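Local coordinates for papillomavirus transcription factor E2 (Human papillomavirus type 18, PDB 1QQH), which regulates transcription of viral genes through its activation domain and probably, as in related papillomaviruses, takes part in replication of the viral genome, at residues A[66-71]-A[84-89]; A[48-53]-A[122-127]; A[91-96]-A[105-110]. The protein carries 1 engineered substitution. All coordinates share one frame; numbering follows the deposited sequence.

How the interactions relate
Interaction 1 is the most deeply buried of the three: it joins the two strands of the hairpin 63-75 and 81-89 near the centre of the chain. Interactions 2 and 3 lie farther out and are partly buried. Backbone bonds tie 48-53 to 66-71 and 84-89 to 91-96, so all three contacts share one antiparallel sheet, with interaction 1 in the middle. Their chemistry differs accordingly. Interaction 1 relies on weak bonds, a water and small apolar groups; interaction 2 has one firm backbone pair with an apolar and a polar face; interaction 3 adds a salt bridge. Val-52 joins interactions 2 and 3 by touching Leu-93 and Phe-107.

Interaction 1: A[66-71]-A[84-89]; sequences YVAWDS and TATCVS
Trp-69 and Thr-86 make the polar part of this contact, and it is a loose one. The backbone N of Thr-86 gives a weak, bent hydrogen bond to Trp-69 O (3.3 Å, 124° at the hydrogen). Thr-86 OG1 stands 3.0 Å from the same oxygen, Trp-69 O, but that interaction is weak too, and the hydroxyl is also hydrogen-bonded to Tyr-104 OH. With OG1 beside its own backbone N (chi1 -84°), the hydroxyl and the amide of Thr-86 address one carbonyl together. Water 1 lies 2.6 Å from Thr-86 O and within bonding distance of Trp-69 O, bridging the two carbonyls.

Farther along, the two segments meet through CA-H...O contacts: Ala-85 CA lies 3.5 Å from Asp-70 O, and Ser-71 CA lies 3.4 Å from Thr-84 O.

One residue before Trp-69, the contact becomes apolar. Ala-68 CB touches Thr-86 CG2 at 3.6 Å and Val-88 CG2 at 3.7 Å, one methyl resting against two. The indole of Trp-69 heads away from 84-89, and Val-67 CG1, of the same strand, sits over the centre of one of its faces.

Asp-70 and Ser-71 both face Lys-47, a classic beta bulge, where the chain turns a corner. The whole is an antiparallel beta hairpin bent at that bulge, in the sheet of the E2 activation domain.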
loop_
_atom_site.group_PDB
_atom_site.type_symbol
_atom_site.label_atom_id
_atom_site.label_comp_id
_atom_site.label_asym_id
_atom_site.label_seq_id
_atom_site.Cartn_x
_atom_site.Cartn_y
_atom_site.Cartn_z
ATOM N N TYR A 66 3.940 20.903 14.156
ATOM C CA TYR A 66 3.693 19.484 14.369
ATOM C C TYR A 66 2.535 19.041 13.505
ATOM O O TYR A 66 1.727 19.858 13.061
ATOM C CB TYR A 66 3.361 19.177 15.821
ATOM C CG TYR A 66 4.397 19.673 16.775
ATOM C CD1 TYR A 66 4.364 20.989 17.239
ATOM C CD2 TYR A 66 5.452 18.858 17.170
ATOM C CE1 TYR A 66 5.344 21.477 18.058
ATOM C CE2 TYR A 66 6.451 19.347 18.002
ATOM C CZ TYR A 66 6.384 20.659 18.434
ATOM O OH TYR A 66 7.366 21.176 19.223
ATOM N N VAL A 67 2.450 17.738 13.271
ATOM C CA VAL A 67 1.386 17.210 12.441
ATOM C C VAL A 67 0.348 16.470 13.256
ATOM O O VAL A 67 0.667 15.534 13.992
ATOM C CB VAL A 67 1.933 16.250 11.355
ATOM C CG1 VAL A 67 0.773 15.657 10.547
ATOM C CG2 VAL A 67 2.883 16.995 10.433
ATOM N N ALA A 68 -0.898 16.911 13.123
ATOM C CA ALA A 68 -2.025 16.281 13.801
ATOM C C ALA A 68 -2.761 15.511 12.708
ATOM O O ALA A 68 -3.272 16.103 11.760
ATOM C CB ALA A 68 -2.933 17.337 14.398
ATOM N N TRP A 69 -2.807 14.195 12.839
ATOM C CA TRP A 69 -3.456 13.355 11.841
ATOM C C TRP A 69 -4.981 13.314 11.944
ATOM O O TRP A 69 -5.530 13.019 13.001
ATOM C CB TRP A 69 -2.881 11.948 11.939
ATOM C CG TRP A 69 -1.376 11.943 11.852
ATOM C CD1 TRP A 69 -0.487 11.855 12.888
ATOM C CD2 TRP A 69 -0.589 12.067 10.659
ATOM N NE1 TRP A 69 0.798 11.913 12.412
ATOM C CE2 TRP A 69 0.765 12.046 11.049
ATOM C CE3 TRP A 69 -0.901 12.191 9.297
ATOM C CZ2 TRP A 69 1.809 12.150 10.128
ATOM C CZ3 TRP A 69 0.139 12.293 8.379
ATOM C CH2 TRP A 69 1.479 12.271 8.802
ATOM N N ASP A 70 -5.670 13.620 10.846
ATOM C CA ASP A 70 -7.137 13.602 10.854
ATOM C C ASP A 70 -7.640 12.236 11.293
ATOM O O ASP A 70 -8.638 12.130 11.999
ATOM C CB ASP A 70 -7.712 13.913 9.470
ATOM C CG ASP A 70 -7.705 15.400 9.144
ATOM O OD1 ASP A 70 -7.594 16.227 10.072
ATOM O OD2 ASP A 70 -7.830 15.744 7.951
ATOM N N SER A 71 -6.935 11.189 10.881
ATOM C CA SER A 71 -7.336 9.841 11.231
ATOM C C SER A 71 -6.170 9.007 11.708
ATOM O O SER A 71 -5.165 8.895 11.025
ATOM C CB SER A 71 -7.985 9.162 10.024
ATOM O OG SER A 71 -9.093 9.915 9.562
ATOM N N THR A 84 -9.608 6.646 14.804
ATOM C CA THR A 84 -10.010 7.786 15.615
ATOM C C THR A 84 -9.291 9.064 15.199
ATOM O O THR A 84 -8.383 9.046 14.368
ATOM C CB THR A 84 -9.755 7.529 17.114
ATOM O OG1 THR A 84 -10.329 8.597 17.878
ATOM C CG2 THR A 84 -8.265 7.447 17.402
ATOM N N ALA A 85 -9.710 10.181 15.770
ATOM C CA ALA A 85 -9.106 11.462 15.427
ATOM C C ALA A 85 -7.946 11.828 16.335
ATOM O O ALA A 85 -7.780 11.272 17.421
ATOM C CB ALA A 85 -10.156 12.566 15.492
ATOM N N THR A 86 -7.135 12.766 15.872
ATOM C CA THR A 86 -6.036 13.239 16.686
ATOM C C THR A 86 -6.595 14.448 17.412
ATOM O O THR A 86 -7.305 15.258 16.819
ATOM C CB THR A 86 -4.830 13.684 15.843
ATOM O OG1 THR A 86 -4.030 12.543 15.519
ATOM C CG2 THR A 86 -3.987 14.689 16.614
ATOM N N CYS A 87 -6.301 14.556 18.697
ATOM C CA CYS A 87 -6.770 15.686 19.468
ATOM C C CYS A 87 -5.617 16.618 19.767
ATOM O O CYS A 87 -4.534 16.185 20.162
ATOM C CB CYS A 87 -7.416 15.219 20.764
ATOM S SG CYS A 87 -8.962 14.355 20.495
ATOM N N VAL A 88 -5.872 17.902 19.568
ATOM C CA VAL A 88 -4.892 18.948 19.786
ATOM C C VAL A 88 -5.255 19.784 21.011
ATOM O O VAL A 88 -6.191 20.579 20.963
ATOM C CB VAL A 88 -4.824 19.885 18.555
ATOM C CG1 VAL A 88 -3.760 20.942 18.754
ATOM C CG2 VAL A 88 -4.556 19.071 17.295
ATOM N N SER A 89 -4.516 19.609 22.102
ATOM C CA SER A 89 -4.765 20.389 23.314
ATOM C C SER A 89 -3.507 21.188 23.632
ATOM O O SER A 89 -2.497 21.052 22.951
ATOM C CB SER A 89 -5.067 19.473 24.493
ATOM O OG SER A 89 -3.901 18.761 24.875
HETATM O O HOH W 1 -7.360 15.182 14.261
#

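Interaction 2: A[48-53]-A[122-127]; sequences GGQTVQ and VHFGNN
An antiparallel strand pairing, followed directly by a type II' turn from Phe-124 to Asn-127, brings Gln-53 against His-123. The strands run 155° apart. Gln-53 and His-123 form a hydrogen-bonded pair: His-123 N donates to Gln-53 O at 2.7 Å in a nearly straight bond, and Gln-53 N returns one to His-123 O at 2.9 Å.

On the face that carries Val-52 and Phe-124, the Phe-124 ring reaches over strand 48-53. Its CG lies anti to the backbone N (chi1 -168°), and the ring beyond takes Val-52 CG2 over one face, 4.3 Å from the ring centroid. The same strand also meets the ring at its edge, where Phe-124 CE2 touches Gln-50 CG at 3.4 Å and Phe-124 CD2 approaches Thr-51 O at 3.6 Å. Val-52 CG1 meets Val-122 CG1 at 3.9 Å, and Val-88 of the central hairpin packs against Val-52, Val-122 and Phe-124.

On the face of Gln-53 and His-123, water 2 donates to Gln-53 OE1 at 2.7 Å and lies in the plane of the His-123 ring, near ND1, in a weak bond. The far nitrogen, NE2, is hydrogen-bonded to Glu-121 OE1. That carboxylate would tend to stabilise a protonated imidazole. The pairing thus sets an apolar face of Val-52, Val-122 and Phe-124 against a polar one, where a single water links Gln-53 and, weakly, His-123.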
loop_
_atom_site.group_PDB
_atom_site.type_symbol
_atom_site.label_atom_id
_atom_site.label_comp_id
_atom_site.label_asym_id
_atom_site.label_seq_id
_atom_site.Cartn_x
_atom_site.Cartn_y
_atom_site.Cartn_z
ATOM N N GLY A 48 -4.364 12.221 6.571
ATOM C CA GLY A 48 -4.918 13.545 6.770
ATOM C C GLY A 48 -4.115 14.408 7.714
ATOM O O GLY A 48 -4.646 14.941 8.685
ATOM N N GLY A 49 -2.829 14.549 7.427
ATOM C CA GLY A 49 -1.978 15.374 8.259
ATOM C C GLY A 49 -2.470 16.807 8.290
ATOM O O GLY A 49 -2.885 17.361 7.269
ATOM N N GLN A 50 -2.432 17.400 9.478
ATOM C CA GLN A 50 -2.865 18.779 9.676
ATOM C C GLN A 50 -1.789 19.480 10.501
ATOM O O GLN A 50 -1.312 18.942 11.495
ATOM C CB GLN A 50 -4.192 18.807 10.430
ATOM C CG GLN A 50 -5.162 19.867 9.944
ATOM C CD GLN A 50 -5.649 19.587 8.538
ATOM O OE1 GLN A 50 -6.152 18.497 8.255
ATOM N NE2 GLN A 50 -5.504 20.569 7.648
ATOM N N THR A 51 -1.424 20.683 10.082
ATOM C CA THR A 51 -0.394 21.466 10.744
ATOM C C THR A 51 -0.805 22.128 12.047
ATOM O O THR A 51 -1.763 22.907 12.088
ATOM C CB THR A 51 0.118 22.581 9.806
ATOM O OG1 THR A 51 0.784 21.989 8.694
ATOM C CG2 THR A 51 1.090 23.505 10.528
ATOM N N VAL A 52 -0.064 21.827 13.107
ATOM C CA VAL A 52 -0.302 22.438 14.407
ATOM C C VAL A 52 0.908 23.324 14.694
ATOM O O VAL A 52 2.051 22.863 14.636
ATOM C CB VAL A 52 -0.422 21.392 15.527
ATOM C CG1 VAL A 52 -0.414 22.083 16.890
ATOM C CG2 VAL A 52 -1.704 20.608 15.356
ATOM N N GLN A 53 0.661 24.598 14.982
ATOM C CA GLN A 53 1.749 25.524 15.274
ATOM C C GLN A 53 1.834 25.807 16.759
ATOM O O GLN A 53 0.822 26.062 17.409
ATOM C CB GLN A 53 1.542 26.850 14.561
ATOM C CG GLN A 53 1.427 26.771 13.073
ATOM C CD GLN A 53 1.092 28.127 12.501
ATOM O OE1 GLN A 53 0.026 28.690 12.789
ATOM N NE2 GLN A 53 2.005 28.676 11.696
ATOM N N VAL A 122 -0.590 27.307 21.611
ATOM C CA VAL A 122 -0.909 26.362 20.544
ATOM C C VAL A 122 -1.941 26.903 19.559
ATOM O O VAL A 122 -3.008 27.380 19.955
ATOM C CB VAL A 122 -1.453 25.030 21.116
ATOM C CG1 VAL A 122 -1.636 24.031 20.001
ATOM C CG2 VAL A 122 -0.506 24.484 22.173
ATOM N N HIS A 123 -1.616 26.826 18.273
ATOM C CA HIS A 123 -2.516 27.282 17.228
ATOM C C HIS A 123 -2.836 26.132 16.283
ATOM O O HIS A 123 -1.944 25.428 15.816
ATOM C CB HIS A 123 -1.890 28.425 16.425
ATOM C CG HIS A 123 -1.715 29.694 17.201
ATOM N ND1 HIS A 123 -1.454 30.903 16.595
ATOM C CD2 HIS A 123 -1.754 29.940 18.532
ATOM C CE1 HIS A 123 -1.341 31.841 17.518
ATOM N NE2 HIS A 123 -1.519 31.284 18.702
ATOM N N PHE A 124 -4.119 25.936 16.010
ATOM C CA PHE A 124 -4.535 24.882 15.102
ATOM C C PHE A 124 -5.388 25.542 14.036
ATOM O O PHE A 124 -6.568 25.827 14.255
ATOM C CB PHE A 124 -5.352 23.818 15.834
ATOM C CG PHE A 124 -5.562 22.560 15.034
ATOM C CD1 PHE A 124 -6.496 21.611 15.441
ATOM C CD2 PHE A 124 -4.823 22.315 13.882
ATOM C CE1 PHE A 124 -6.688 20.438 14.714
ATOM C CE2 PHE A 124 -5.010 21.142 13.146
ATOM C CZ PHE A 124 -5.945 20.205 13.563
ATOM N N GLY A 125 -4.781 25.790 12.880
ATOM C CA GLY A 125 -5.503 26.438 11.807
ATOM C C GLY A 125 -5.789 27.871 12.199
ATOM O O GLY A 125 -4.866 28.649 12.451
ATOM N N ASN A 126 -7.069 28.215 12.279
ATOM C CA ASN A 126 -7.479 29.568 12.630
ATOM C C ASN A 126 -7.938 29.659 14.090
ATOM O O ASN A 126 -8.578 30.632 14.493
ATOM C CB ASN A 126 -8.613 30.004 11.696
ATOM C CG ASN A 126 -8.857 31.502 11.723
ATOM O OD1 ASN A 126 -9.785 32.001 11.082
ATOM N ND2 ASN A 126 -8.021 32.230 12.461
ATOM N N ASN A 127 -7.592 28.654 14.888
ATOM C CA ASN A 127 -8.001 28.627 16.288
ATOM C C ASN A 127 -6.838 28.534 17.271
ATOM O O ASN A 127 -5.880 27.796 17.044
ATOM C CB ASN A 127 -8.924 27.431 16.528
ATOM C CG ASN A 127 -10.003 27.299 15.471
ATOM O OD1 ASN A 127 -9.715 27.075 14.291
ATOM N ND2 ASN A 127 -11.257 27.433 15.888
HETATM O O HOH W 2 -0.919 31.129 13.330
#

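Interaction 3: A[91-96]-A[105-110]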
loop_
_atom_site.group_PDB
_atom_site.type_symbol
_atom_site.label_atom_id
_atom_site.label_comp_id
_atom_site.label_asym_id
_atom_site.label_seq_id
_atom_site.Cartn_x
_atom_site.Cartn_y
_atom_site.Cartn_z
ATOM N N ARG A 91 -1.757 20.706 26.104
ATOM C CA ARG A 91 -0.809 19.731 26.632
ATOM C C ARG A 91 -0.032 18.977 25.541
ATOM O O ARG A 91 1.102 18.551 25.762
ATOM C CB ARG A 91 -1.528 18.719 27.530
ATOM C CG ARG A 91 -0.633 17.550 27.924
ATOM C CD ARG A 91 -1.289 16.577 28.889
ATOM N NE ARG A 91 -0.506 15.346 28.973
ATOM C CZ ARG A 91 -0.841 14.284 29.700
ATOM N NH1 ARG A 91 -1.954 14.293 30.422
ATOM N NH2 ARG A 91 -0.066 13.208 29.694
ATOM N N GLY A 92 -0.639 18.809 24.371
ATOM C CA GLY A 92 0.032 18.098 23.299
ATOM C C GLY A 92 -0.942 17.436 22.343
ATOM O O GLY A 92 -2.123 17.793 22.308
ATOM N N LEU A 93 -0.451 16.479 21.557
ATOM C CA LEU A 93 -1.302 15.770 20.599
ATOM C C LEU A 93 -1.583 14.371 21.109
ATOM O O LEU A 93 -0.680 13.671 21.569
ATOM C CB LEU A 93 -0.627 15.673 19.235
ATOM C CG LEU A 93 -0.121 16.970 18.603
ATOM C CD1 LEU A 93 0.426 16.652 17.213
ATOM C CD2 LEU A 93 -1.244 17.999 18.520
ATOM N N TYR A 94 -2.838 13.957 21.032
ATOM C CA TYR A 94 -3.190 12.632 21.495
ATOM C C TYR A 94 -4.348 12.058 20.691
ATOM O O TYR A 94 -4.984 12.751 19.898
ATOM C CB TYR A 94 -3.562 12.690 22.990
ATOM C CG TYR A 94 -4.853 13.436 23.314
ATOM C CD1 TYR A 94 -6.074 12.760 23.397
ATOM C CD2 TYR A 94 -4.852 14.809 23.545
ATOM C CE1 TYR A 94 -7.264 13.432 23.706
ATOM C CE2 TYR A 94 -6.030 15.494 23.855
ATOM C CZ TYR A 94 -7.235 14.796 23.934
ATOM O OH TYR A 94 -8.401 15.467 24.231
ATOM N N TYR A 95 -4.593 10.774 20.883
ATOM C CA TYR A 95 -5.714 10.120 20.252
ATOM C C TYR A 95 -6.276 9.248 21.365
ATOM O O TYR A 95 -5.536 8.824 22.258
ATOM C CB TYR A 95 -5.280 9.290 19.036
ATOM C CG TYR A 95 -4.320 8.148 19.303
ATOM C CD1 TYR A 95 -4.771 6.828 19.355
ATOM C CD2 TYR A 95 -2.950 8.380 19.437
ATOM C CE1 TYR A 95 -3.883 5.769 19.527
ATOM C CE2 TYR A 95 -2.057 7.336 19.610
ATOM C CZ TYR A 95 -2.526 6.034 19.652
ATOM O OH TYR A 95 -1.635 4.997 19.809
ATOM N N VAL A 96 -7.582 9.015 21.345
ATOM C CA VAL A 96 -8.192 8.198 22.381
ATOM C C VAL A 96 -8.027 6.749 21.969
ATOM O O VAL A 96 -8.503 6.342 20.912
ATOM C CB VAL A 96 -9.689 8.537 22.549
ATOM C CG1 VAL A 96 -10.283 7.738 23.698
ATOM C CG2 VAL A 96 -9.849 10.028 22.801
ATOM N N ILE A 105 2.980 13.369 21.489
ATOM C CA ILE A 105 3.760 14.605 21.523
ATOM C C ILE A 105 3.296 15.390 22.743
ATOM O O ILE A 105 2.115 15.696 22.883
ATOM C CB ILE A 105 3.576 15.492 20.280
ATOM C CG1 ILE A 105 4.321 14.889 19.088
ATOM C CG2 ILE A 105 4.143 16.871 20.556
ATOM C CD1 ILE A 105 4.472 15.820 17.911
ATOM N N GLU A 106 4.232 15.680 23.640
ATOM C CA GLU A 106 3.944 16.432 24.853
ATOM C C GLU A 106 4.603 17.792 24.666
ATOM O O GLU A 106 5.825 17.887 24.518
ATOM C CB GLU A 106 4.534 15.709 26.062
ATOM C CG GLU A 106 3.917 14.339 26.323
ATOM C CD GLU A 106 2.663 14.414 27.177
ATOM O OE1 GLU A 106 2.092 15.516 27.311
ATOM O OE2 GLU A 106 2.240 13.367 27.717
ATOM N N PHE A 107 3.790 18.840 24.653
ATOM C CA PHE A 107 4.298 20.186 24.455
ATOM C C PHE A 107 5.125 20.713 25.626
ATOM O O PHE A 107 5.906 21.645 25.455
ATOM C CB PHE A 107 3.140 21.136 24.136
ATOM C CG PHE A 107 2.523 20.908 22.767
ATOM C CD1 PHE A 107 1.187 21.227 22.526
ATOM C CD2 PHE A 107 3.289 20.396 21.716
ATOM C CE1 PHE A 107 0.616 21.044 21.259
ATOM C CE2 PHE A 107 2.729 20.208 20.449
ATOM C CZ PHE A 107 1.385 20.534 20.221
ATOM N N LYS A 108 4.966 20.124 26.810
ATOM C CA LYS A 108 5.746 20.577 27.951
ATOM C C LYS A 108 7.191 20.136 27.774
ATOM O O LYS A 108 8.121 20.900 28.016
ATOM C CB LYS A 108 5.215 20.012 29.262
ATOM C CG LYS A 108 6.072 20.423 30.452
ATOM C CD LYS A 108 5.479 19.992 31.784
ATOM C CE LYS A 108 6.308 20.532 32.949
ATOM N NZ LYS A 108 5.809 20.080 34.279
ATOM N N SER A 109 7.375 18.900 27.339
ATOM C CA SER A 109 8.713 18.379 27.135
ATOM C C SER A 109 9.320 19.107 25.946
ATOM O O SER A 109 10.528 19.312 25.868
ATOM C CB SER A 109 8.660 16.873 26.860
ATOM O OG SER A 109 8.595 16.614 25.469
ATOM N N GLU A 110 8.464 19.507 25.022
ATOM C CA GLU A 110 8.898 20.209 23.829
ATOM C C GLU A 110 9.345 21.633 24.147
ATOM O O GLU A 110 10.213 22.187 23.469
ATOM C CB GLU A 110 7.753 20.253 22.834
ATOM C CG GLU A 110 8.183 20.389 21.422
ATOM C CD GLU A 110 8.778 19.112 20.853
ATOM O OE1 GLU A 110 8.668 18.042 21.489
ATOM O OE2 GLU A 110 9.349 19.184 19.752
HETATM O O HOH W 3 2.594 18.964 27.893
#
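Arg-91 and Glu-106 lie side by side and point the same way, their guanidinium and carboxylate planes only 11° apart. The grip is side-on and two-pronged: Arg-91 NE donates to Glu-106 OE1 at 3.1 Å and Arg-91 NH2 to Glu-106 OE2 at 3.0 Å, each oxygen using its syn lone pair. The arginine stays extended from CG to NE, while Glu-106 bends at chi2 (-86°), which carries its CD to the guanidinium edge. Phe-103 adds a cation-pi contact to the same arginine.

The Phe-107 ring faces the backbone instead. Gly-92 CA lies over one face, 3.7 Å from the ring centroid and offset toward the rim. Separately, Gly-92 CA comes 3.2 Å from Ile-105 O, an approach that, like the backbone angles here, a side chain would obstruct.

Beyond it, Leu-93 runs alongside Ile-105 with CD1 of each residue 4.2 Å apart, and Leu-93 CD2 touches Phe-107 CZ obliquely at 4.0 Å.

Gly-92 and Glu-106 form an antiparallel non-hydrogen-bonded pair, flanked by bonds from Leu-93 N to Ile-105 O and from Phe-107 N to Arg-91 O (2.9 Å); water 3 bridges Arg-91 O to Lys-108 N. Glu-106 stands at the N-cap of helix 107-111, its carbonyl taking both Glu-110 N and Ser-109 OG. This is an antiparallel pair whose second strand passes straight into a short helix, on strand 92-97 of the E2 activation-domain sheet.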